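Local coordinates for protein probable hydrolase (Pseudomonas aeruginosa, PDB 3OM8) that probably hydrolyses an ester or lactone bond as a member of the alpha/beta hydrolase family, perhaps acting as a 3-oxoadipate enol-lactonase, at residues L9-S12 and D13-L17; T39-M42 and W43-Q46; L76-L79 and G80-L84; L130-A133 and A134-D137. All coordinates share one frame; numbering follows the deposited sequence.

Contact 1 (L9-S12 and D13-L17)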
loop_
_atom_site.group_PDB
_atom_site.type_symbol
_atom_site.label_atom_id
_atom_site.label_comp_id
_atom_site.label_asym_id
_atom_site.label_seq_id
_atom_site.Cartn_x
_atom_site.Cartn_y
_atom_site.Cartn_z
ATOM N N LEU B 9 -18.574 1.113 -33.163
ATOM C CA LEU B 9 -17.928 -0.048 -33.746
ATOM C C LEU B 9 -18.922 -1.204 -33.811
ATOM O O LEU B 9 -19.564 -1.535 -32.809
ATOM C CB LEU B 9 -16.725 -0.462 -32.898
ATOM C CG LEU B 9 -16.052 -1.767 -33.319
ATOM C CD1 LEU B 9 -15.321 -1.582 -34.639
ATOM C CD2 LEU B 9 -15.098 -2.244 -32.236
ATOM N N ALA B 10 -19.054 -1.816 -34.983
ATOM C CA ALA B 10 -19.857 -3.021 -35.099
ATOM C C ALA B 10 -18.954 -4.206 -34.822
ATOM O O ALA B 10 -18.023 -4.469 -35.574
ATOM C CB ALA B 10 -20.484 -3.132 -36.493
ATOM N N THR B 11 -19.230 -4.916 -33.738
ATOM C CA THR B 11 -18.439 -6.076 -33.358
ATOM C C THR B 11 -18.698 -7.279 -34.255
ATOM O O THR B 11 -19.706 -7.339 -34.971
ATOM C CB THR B 11 -18.739 -6.485 -31.916
ATOM O OG1 THR B 11 -20.102 -6.907 -31.817
ATOM C CG2 THR B 11 -18.523 -5.310 -30.985
ATOM N N SER B 12 -17.792 -8.247 -34.188
ATOM C CA SER B 12 -17.897 -9.470 -34.973
ATOM C C SER B 12 -19.156 -10.277 -34.650
ATOM O O SER B 12 -19.602 -11.089 -35.470
ATOM C CB SER B 12 -16.669 -10.346 -34.743
ATOM O OG SER B 12 -16.544 -10.670 -33.370
ATOM N N ASP B 13 -19.717 -10.076 -33.460
ATOM C CA ASP B 13 -20.903 -10.828 -33.047
ATOM C C ASP B 13 -22.172 -9.977 -33.077
ATOM O O ASP B 13 -23.178 -10.322 -32.454
ATOM C CB ASP B 13 -20.707 -11.444 -31.661
ATOM C CG ASP B 13 -20.655 -10.402 -30.561
ATOM O OD1 ASP B 13 -20.221 -9.264 -30.840
ATOM O OD2 ASP B 13 -21.050 -10.723 -29.419
ATOM N N GLY B 14 -22.116 -8.857 -33.788
ATOM C CA GLY B 14 -23.309 -8.080 -34.087
ATOM C C GLY B 14 -23.832 -7.167 -32.991
ATOM O O GLY B 14 -25.040 -6.946 -32.892
ATOM N N ALA B 15 -22.938 -6.643 -32.157
ATOM C CA ALA B 15 -23.323 -5.581 -31.233
ATOM C C ALA B 15 -22.724 -4.274 -31.733
ATOM O O ALA B 15 -21.935 -4.275 -32.673
ATOM C CB ALA B 15 -22.863 -5.893 -29.835
ATOM N N SER B 16 -23.117 -3.159 -31.128
ATOM C CA SER B 16 -22.553 -1.860 -31.470
ATOM C C SER B 16 -21.942 -1.230 -30.219
ATOM O O SER B 16 -22.626 -1.065 -29.209
ATOM C CB SER B 16 -23.631 -0.948 -32.055
ATOM O OG SER B 16 -23.109 0.319 -32.420
ATOM N N LEU B 17 -20.651 -0.899 -30.284
ATOM C CA LEU B 17 -19.943 -0.266 -29.158
ATOM C C LEU B 17 -19.685 1.213 -29.417
ATOM O O LEU B 17 -19.118 1.582 -30.441
ATOM C CB LEU B 17 -18.609 -0.964 -28.887
ATOM C CG LEU B 17 -18.689 -2.425 -28.453
ATOM C CD1 LEU B 17 -17.296 -2.971 -28.210
ATOM C CD2 LEU B 17 -19.548 -2.561 -27.213
#
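Thr11 and Asp13 meet where the chain reverses between strands 7-10 and 16-22, a small example of one hydroxyl closing a hairpin. From Thr11 the CB atom stands 3.3 Å from Asp13 OD1. One branch, OG1, sits between the backbone N and the carbonyl carbon (chi1 64°), which turns it across the loop. There it donates to Asp13 OD1 at 2.6 Å, nearly along the carboxylate C-O axis, and accepts from Ala15 N at 2.9 Å. The other branch, CG2, runs down to the apolar end of Leu17, 3.8 Å from its CD1. Backbone bonds frame this side chain: Gly14 N reaches Thr11 O to close a type I turn over residues 11-14, Thr11 N bonds to Ala15 O, and Leu9 and Leu17 form a hydrogen-bonded antiparallel pair, with Leu9 N to Leu17 O at 2.8 Å. Beyond the hairpin, Asp13 OD2 forms a salt bridge with Arg62, while Ser12 OG is bonded to Glu85 and Arg78 of helix 76-90. With its proton given to the carboxylate and its oxygen accepting from the amide of Ala15, the Thr11 hydroxyl is fixed in rotation, and Arg62 would be expected to favour a charged Asp13.

Contact 2 (T39-M42 and W43-Q46); sequences TLHM and WDAQ
The loop after strand 29-33 leads to helix 47-51, and the contact spans its short 3-10 segment, which begins at Leu40, and the helical residues 44-46 that follow. Asp44 N donates to His41 O at 3.2 Å, and Trp43 N reaches Leu40 O in a weak bond. Alongside these bonds the side chains of His41 and Asp44 close a second link. His41 ND1 gives its hydrogen to Asp44 OD1 at 2.8 Å, on the syn lone pair, with a weak second branch to OD2. The N-H...O angle of 144° is well short of straight, and the imidazole and carboxylate planes stand 77° apart, the carboxylate meeting the ring at its edge. Asp44 OD2 also forms a salt bridge with Arg58, so the carboxylate joins the exposed histidine to strand 55-59.

On the buried side Met42, a selenomethionine, lies alongside Trp43 and points the same way. A chi1 of 72° tucks its CG in between the two backbone arms and over one face of the indole, 3.9 Å from the centroid of the five-membered ring: a CH-pi contact. The selenium follows obliquely, in a Met-aromatic arrangement. Trp43 NE1 finds its partner in Asn34, and both side chains pack on Leu100 of strand 95-100. A water donates to Met42 O at 2.7 Å and weakly accepts from Ala45 N, bridging the turn. Before the turn, Thr39 OG1 accepts from His41 N at 3.3 Å, the signature of an ST turn leading into a 3-10 turn.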
loop_
_atom_site.group_PDB
_atom_site.type_symbol
_atom_site.label_atom_id
_atom_site.label_comp_id
_atom_site.label_asym_id
_atom_site.label_seq_id
_atom_site.Cartn_x
_atom_site.Cartn_y
_atom_site.Cartn_z
ATOM N N THR B 39 -20.781 4.749 -17.448
ATOM C CA THR B 39 -20.424 5.087 -18.820
ATOM C C THR B 39 -19.034 5.727 -18.867
ATOM O O THR B 39 -18.423 5.991 -17.831
ATOM C CB THR B 39 -21.416 6.071 -19.420
ATOM O OG1 THR B 39 -21.280 7.337 -18.766
ATOM C CG2 THR B 39 -22.863 5.557 -19.244
ATOM N N LEU B 40 -18.543 5.987 -20.072
ATOM C CA LEU B 40 -17.222 6.579 -20.244
ATOM C C LEU B 40 -17.134 7.970 -19.610
ATOM O O LEU B 40 -16.049 8.523 -19.461
ATOM C CB LEU B 40 -16.836 6.625 -21.725
ATOM C CG LEU B 40 -17.794 7.379 -22.655
ATOM C CD1 LEU B 40 -17.576 8.875 -22.541
ATOM C CD2 LEU B 40 -17.649 6.930 -24.101
ATOM N N HIS B 41 -18.270 8.543 -19.229
ATOM C CA HIS B 41 -18.227 9.853 -18.590
ATOM C C HIS B 41 -17.764 9.804 -17.126
ATOM O O HIS B 41 -17.615 10.842 -16.477
ATOM C CB HIS B 41 -19.567 10.576 -18.720
ATOM C CG HIS B 41 -19.823 11.116 -20.090
ATOM N ND1 HIS B 41 -19.157 12.213 -20.590
ATOM C CD2 HIS B 41 -20.666 10.709 -21.068
ATOM C CE1 HIS B 41 -19.577 12.459 -21.817
ATOM N NE2 HIS B 41 -20.494 11.562 -22.132
HETATM N N MSE B 42 -17.540 8.609 -16.598
HETATM C CA MSE B 42 -17.034 8.521 -15.237
HETATM C C MSE B 42 -15.586 9.012 -15.184
HETATM O O MSE B 42 -15.062 9.279 -14.108
HETATM C CB MSE B 42 -17.156 7.105 -14.666
HETATM C CG MSE B 42 -16.191 6.105 -15.259
HETATM SE SE MSE B 42 -16.102 4.473 -14.209
HETATM C CE MSE B 42 -14.534 3.646 -14.965
ATOM N N TRP B 43 -14.952 9.137 -16.351
ATOM C CA TRP B 43 -13.570 9.609 -16.447
ATOM C C TRP B 43 -13.441 11.075 -16.866
ATOM O O TRP B 43 -12.330 11.544 -17.088
ATOM C CB TRP B 43 -12.771 8.772 -17.447
ATOM C CG TRP B 43 -12.765 7.293 -17.198
ATOM C CD1 TRP B 43 -13.438 6.341 -17.909
ATOM C CD2 TRP B 43 -12.017 6.592 -16.195
ATOM N NE1 TRP B 43 -13.169 5.094 -17.399
ATOM C CE2 TRP B 43 -12.300 5.220 -16.345
ATOM C CE3 TRP B 43 -11.142 6.995 -15.174
ATOM C CZ2 TRP B 43 -11.736 4.242 -15.520
ATOM C CZ3 TRP B 43 -10.594 6.027 -14.348
ATOM C CH2 TRP B 43 -10.891 4.666 -14.527
ATOM N N ASP B 44 -14.553 11.794 -16.995
ATOM C CA ASP B 44 -14.507 13.176 -17.484
ATOM C C ASP B 44 -13.483 14.040 -16.731
ATOM O O ASP B 44 -12.784 14.852 -17.338
ATOM C CB ASP B 44 -15.887 13.849 -17.420
ATOM C CG ASP B 44 -16.847 13.380 -18.540
ATOM O OD1 ASP B 44 -18.065 13.660 -18.429
ATOM O OD2 ASP B 44 -16.390 12.749 -19.522
ATOM N N ALA B 45 -13.412 13.881 -15.411
ATOM C CA ALA B 45 -12.532 14.718 -14.600
ATOM C C ALA B 45 -11.049 14.478 -14.910
ATOM O O ALA B 45 -10.242 15.396 -14.817
ATOM C CB ALA B 45 -12.816 14.528 -13.107
ATOM N N GLN B 46 -10.715 13.248 -15.296
ATOM C CA GLN B 46 -9.339 12.840 -15.571
ATOM C C GLN B 46 -8.818 13.246 -16.944
ATOM O O GLN B 46 -7.611 13.191 -17.188
ATOM C CB GLN B 46 -9.193 11.324 -15.431
ATOM C CG GLN B 46 -9.050 10.844 -14.003
ATOM C CD GLN B 46 -10.318 11.026 -13.210
ATOM O OE1 GLN B 46 -11.352 10.431 -13.528
ATOM N NE2 GLN B 46 -10.258 11.857 -12.176
HETATM O O HOH W 1 -14.716 11.745 -13.056
#

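Contact 3 (L76-L79 and G80-L84)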
loop_
_atom_site.group_PDB
_atom_site.type_symbol
_atom_site.label_atom_id
_atom_site.label_comp_id
_atom_site.label_asym_id
_atom_site.label_seq_id
_atom_site.Cartn_x
_atom_site.Cartn_y
_atom_site.Cartn_z
ATOM N N LEU B 76 -16.054 -13.207 -20.041
ATOM C CA LEU B 76 -14.929 -12.290 -19.895
ATOM C C LEU B 76 -14.216 -12.130 -21.235
ATOM O O LEU B 76 -13.903 -11.017 -21.661
ATOM C CB LEU B 76 -13.954 -12.795 -18.824
ATOM C CG LEU B 76 -12.756 -11.888 -18.524
ATOM C CD1 LEU B 76 -13.213 -10.462 -18.216
ATOM C CD2 LEU B 76 -11.922 -12.463 -17.377
ATOM N N ALA B 77 -13.984 -13.259 -21.898
ATOM C CA ALA B 77 -13.252 -13.289 -23.157
ATOM C C ALA B 77 -13.887 -12.369 -24.191
ATOM O O ALA B 77 -13.188 -11.698 -24.952
ATOM C CB ALA B 77 -13.180 -14.720 -23.685
ATOM N N ARG B 78 -15.218 -12.356 -24.224
ATOM C CA ARG B 78 -15.961 -11.507 -25.148
ATOM C C ARG B 78 -15.776 -10.028 -24.815
ATOM O O ARG B 78 -15.654 -9.203 -25.716
ATOM C CB ARG B 78 -17.450 -11.866 -25.129
ATOM C CG ARG B 78 -18.302 -11.070 -26.110
ATOM C CD ARG B 78 -17.855 -11.274 -27.561
ATOM N NE ARG B 78 -17.240 -10.065 -28.099
ATOM C CZ ARG B 78 -16.791 -9.928 -29.342
ATOM N NH1 ARG B 78 -16.244 -8.779 -29.719
ATOM N NH2 ARG B 78 -16.881 -10.929 -30.207
ATOM N N LEU B 79 -15.769 -9.692 -23.527
ATOM C CA LEU B 79 -15.535 -8.309 -23.106
ATOM C C LEU B 79 -14.108 -7.844 -23.458
ATOM O O LEU B 79 -13.871 -6.668 -23.730
ATOM C CB LEU B 79 -15.782 -8.155 -21.604
ATOM C CG LEU B 79 -17.174 -8.509 -21.084
ATOM C CD1 LEU B 79 -17.246 -8.277 -19.576
ATOM C CD2 LEU B 79 -18.242 -7.697 -21.806
ATOM N N GLY B 80 -13.162 -8.773 -23.446
ATOM C CA GLY B 80 -11.802 -8.470 -23.848
ATOM C C GLY B 80 -11.697 -8.307 -25.352
ATOM O O GLY B 80 -10.991 -7.427 -25.842
ATOM N N GLU B 81 -12.407 -9.156 -26.091
ATOM C CA GLU B 81 -12.392 -9.086 -27.546
ATOM C C GLU B 81 -12.947 -7.754 -28.049
ATOM O O GLU B 81 -12.504 -7.232 -29.077
ATOM C CB GLU B 81 -13.164 -10.260 -28.151
ATOM C CG GLU B 81 -12.407 -11.574 -28.099
ATOM C CD GLU B 81 -11.206 -11.592 -29.035
ATOM O OE1 GLU B 81 -11.262 -10.933 -30.101
ATOM O OE2 GLU B 81 -10.207 -12.271 -28.707
ATOM N N ASP B 82 -13.916 -7.206 -27.321
ATOM C CA ASP B 82 -14.452 -5.890 -27.645
ATOM C C ASP B 82 -13.324 -4.846 -27.713
ATOM O O ASP B 82 -13.253 -4.043 -28.647
ATOM C CB ASP B 82 -15.505 -5.472 -26.612
ATOM C CG ASP B 82 -16.820 -6.249 -26.751
ATOM O OD1 ASP B 82 -16.989 -7.029 -27.721
ATOM O OD2 ASP B 82 -17.694 -6.070 -25.879
ATOM N N VAL B 83 -12.435 -4.865 -26.725
ATOM C CA VAL B 83 -11.308 -3.936 -26.719
ATOM C C VAL B 83 -10.396 -4.206 -27.916
ATOM O O VAL B 83 -10.051 -3.294 -28.662
ATOM C CB VAL B 83 -10.522 -3.985 -25.382
ATOM C CG1 VAL B 83 -9.267 -3.128 -25.462
ATOM C CG2 VAL B 83 -11.419 -3.530 -24.224
ATOM N N LEU B 84 -10.040 -5.468 -28.119
ATOM C CA LEU B 84 -9.181 -5.825 -29.235
ATOM C C LEU B 84 -9.742 -5.350 -30.571
ATOM O O LEU B 84 -8.987 -4.903 -31.434
ATOM C CB LEU B 84 -8.919 -7.326 -29.262
ATOM C CG LEU B 84 -8.192 -7.836 -28.019
ATOM C CD1 LEU B 84 -7.887 -9.316 -28.154
ATOM C CD2 LEU B 84 -6.914 -7.055 -27.798
#
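Asp82 OD1 is gripped by two nitrogens of Arg78, one helical turn earlier: NH1 at 2.8 Å and NE at 3.1 Å. The guanidinium comes side-on, with one N-H each from NE and NH1 directed to a single oxygen. That oxygen lies close to the guanidinium plane, but the two donors reach it differently, NH1 almost in line with the C-O bond and NE from above the carboxylate plane. The two flat groups are turned 41° from each other. Arg78 bends forward along the helix to achieve this: CG leaves anti to the backbone N (chi1 -177°), and bends at chi2 and chi3 carry the tip on to Asp82. Glu81 CB then covers one guanidinium face, 3.8 Å from CZ and offset toward the rim.

This is an i to i+4 salt bridge on helix 76-90, one of the helices flanking the central sheet of the alpha/beta hydrolase fold. The backbone beneath it is regular, with Gly80 N to Leu76 O at 3.0 Å and Glu81 N to Ala77 O at 2.9 Å. Arg62 forms a further salt bridge with Asp82 OD1, and Glu85 another with Arg78 NH1; the negative charges therefore probably offset the closeness of the two arginines. On Asp82 the carboxyl carbon is anti to the carbonyl carbon, beside the backbone N (chi1 -73°), which turns the carboxylate back toward the preceding turn, and Asp82 CG lies 3.3 Å from Arg78 O.

Contact 4 (L130-A133 and A134-D137)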
loop_
_atom_site.group_PDB
_atom_site.type_symbol
_atom_site.label_atom_id
_atom_site.label_comp_id
_atom_site.label_asym_id
_atom_site.label_seq_id
_atom_site.Cartn_x
_atom_site.Cartn_y
_atom_site.Cartn_z
ATOM N N LEU B 130 -13.974 -12.744 -7.582
ATOM C CA LEU B 130 -15.017 -12.153 -6.755
ATOM C C LEU B 130 -16.058 -13.171 -6.273
ATOM O O LEU B 130 -17.167 -12.797 -5.901
ATOM C CB LEU B 130 -15.681 -10.990 -7.501
ATOM C CG LEU B 130 -14.743 -9.798 -7.740
ATOM C CD1 LEU B 130 -15.348 -8.778 -8.693
ATOM C CD2 LEU B 130 -14.406 -9.140 -6.423
ATOM N N GLY B 131 -15.690 -14.452 -6.274
ATOM C CA GLY B 131 -16.554 -15.509 -5.769
ATOM C C GLY B 131 -16.833 -15.366 -4.282
ATOM O O GLY B 131 -16.318 -14.443 -3.641
ATOM N N PRO B 132 -17.649 -16.274 -3.714
ATOM C CA PRO B 132 -18.304 -17.412 -4.374
ATOM C C PRO B 132 -19.255 -16.963 -5.487
ATOM O O PRO B 132 -19.802 -15.861 -5.417
ATOM C CB PRO B 132 -19.096 -18.066 -3.233
ATOM C CG PRO B 132 -18.425 -17.609 -1.982
ATOM C CD PRO B 132 -17.998 -16.206 -2.286
ATOM N N ALA B 133 -19.443 -17.802 -6.501
ATOM C CA ALA B 133 -20.282 -17.444 -7.654
ATOM C C ALA B 133 -21.769 -17.229 -7.320
ATOM O O ALA B 133 -22.458 -16.465 -8.001
ATOM C CB ALA B 133 -20.123 -18.479 -8.766
ATOM N N ALA B 134 -22.246 -17.883 -6.266
ATOM C CA ALA B 134 -23.666 -17.821 -5.886
ATOM C C ALA B 134 -24.244 -16.410 -5.869
ATOM O O ALA B 134 -25.325 -16.162 -6.383
ATOM C CB ALA B 134 -23.889 -18.487 -4.530
ATOM N N GLN B 135 -23.526 -15.481 -5.263
ATOM C CA GLN B 135 -24.043 -14.131 -5.114
ATOM C C GLN B 135 -24.338 -13.454 -6.452
ATOM O O GLN B 135 -25.096 -12.487 -6.500
ATOM C CB GLN B 135 -23.054 -13.283 -4.327
ATOM C CG GLN B 135 -21.744 -13.090 -5.051
ATOM C CD GLN B 135 -20.661 -12.597 -4.137
ATOM O OE1 GLN B 135 -20.696 -11.458 -3.676
ATOM N NE2 GLN B 135 -19.688 -13.457 -3.863
ATOM N N TRP B 136 -23.726 -13.943 -7.529
ATOM C CA TRP B 136 -23.889 -13.302 -8.829
ATOM C C TRP B 136 -25.130 -13.818 -9.561
ATOM O O TRP B 136 -25.820 -13.052 -10.229
ATOM C CB TRP B 136 -22.625 -13.436 -9.680
ATOM C CG TRP B 136 -21.437 -12.816 -9.008
ATOM C CD1 TRP B 136 -20.407 -13.471 -8.405
ATOM C CD2 TRP B 136 -21.178 -11.408 -8.832
ATOM N NE1 TRP B 136 -19.516 -12.565 -7.881
ATOM C CE2 TRP B 136 -19.966 -11.294 -8.126
ATOM C CE3 TRP B 136 -21.847 -10.241 -9.211
ATOM C CZ2 TRP B 136 -19.409 -10.056 -7.789
ATOM C CZ3 TRP B 136 -21.304 -9.021 -8.878
ATOM C CH2 TRP B 136 -20.090 -8.932 -8.171
ATOM N N ASP B 137 -25.412 -15.111 -9.418
ATOM C CA ASP B 137 -26.648 -15.693 -9.928
ATOM C C ASP B 137 -27.852 -15.033 -9.274
ATOM O O ASP B 137 -28.814 -14.678 -9.945
ATOM C CB ASP B 137 -26.671 -17.196 -9.673
ATOM C CG ASP B 137 -25.820 -17.961 -10.661
ATOM O OD1 ASP B 137 -25.785 -17.572 -11.848
ATOM O OD2 ASP B 137 -25.192 -18.954 -10.249
#
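Ala134 opens the helix 134-145 just after Ala133, the last residue of the loop. Next comes Gln135, which folds back over the entering loop. With chi1 at 65° its CG is flanked by both backbone arms, and the chain runs extended from there to bring NE2 to Pro132 O at 2.9 Å. This bond is nearly straight, 165° at the hydrogen, and lies in the carbonyl plane on a lone pair, with the acceptor also close to the plane of the amide. The same nitrogen passes 3.6 Å from Pro132 CD, on the ring of a proline whose preceding peptide bond is cis. Trp136 follows and is held at two points. Trp136 N donates to Ala133 O at 2.9 Å, and its indole NE1 donates to Leu130 O at 3.1 Å. The carbonyl oxygen lies at the ring edge, near the indole plane, yet the donor stands 59° above the carbonyl plane and so uses no lone pair. Farther round the ring, CZ2 touches Leu130 CB at 3.9 Å, while Gln135 CG rests over one indole face toward its rim. Asp137 OD1 forms a salt bridge with Arg196. The loop from strand 118-124 is thereby tied to the start of helix 134-145, which lies against Val195 and Arg196 of helix 185-196, while Pro132 packs on Thr220 of a second subunit.

How the contacts relate
Along the chain the contacts come in order, none enclosing another: hairpin, loop turn, helix and helix start. Contacts 1 and 3 are neighbours, their centres 11 Å apart; they touch where the hairpin at the outer edge of the sheet rests on helix 76-90, with Leu17 packing on Asp82. Contact 2 lies about 22 Å from contact 1 and 21 Å from contact 3, centre to centre, near the putative nucleophile elbow. Contact 4 lies about 28 Å from contact 2, across the chain's centre, where the chain leaves the sheet for helix 134-145. Contacts 1 and 3 thus join the sheet edge to its flanking helix, while contacts 2 and 4 hold connections on opposite sides of the chain's centre.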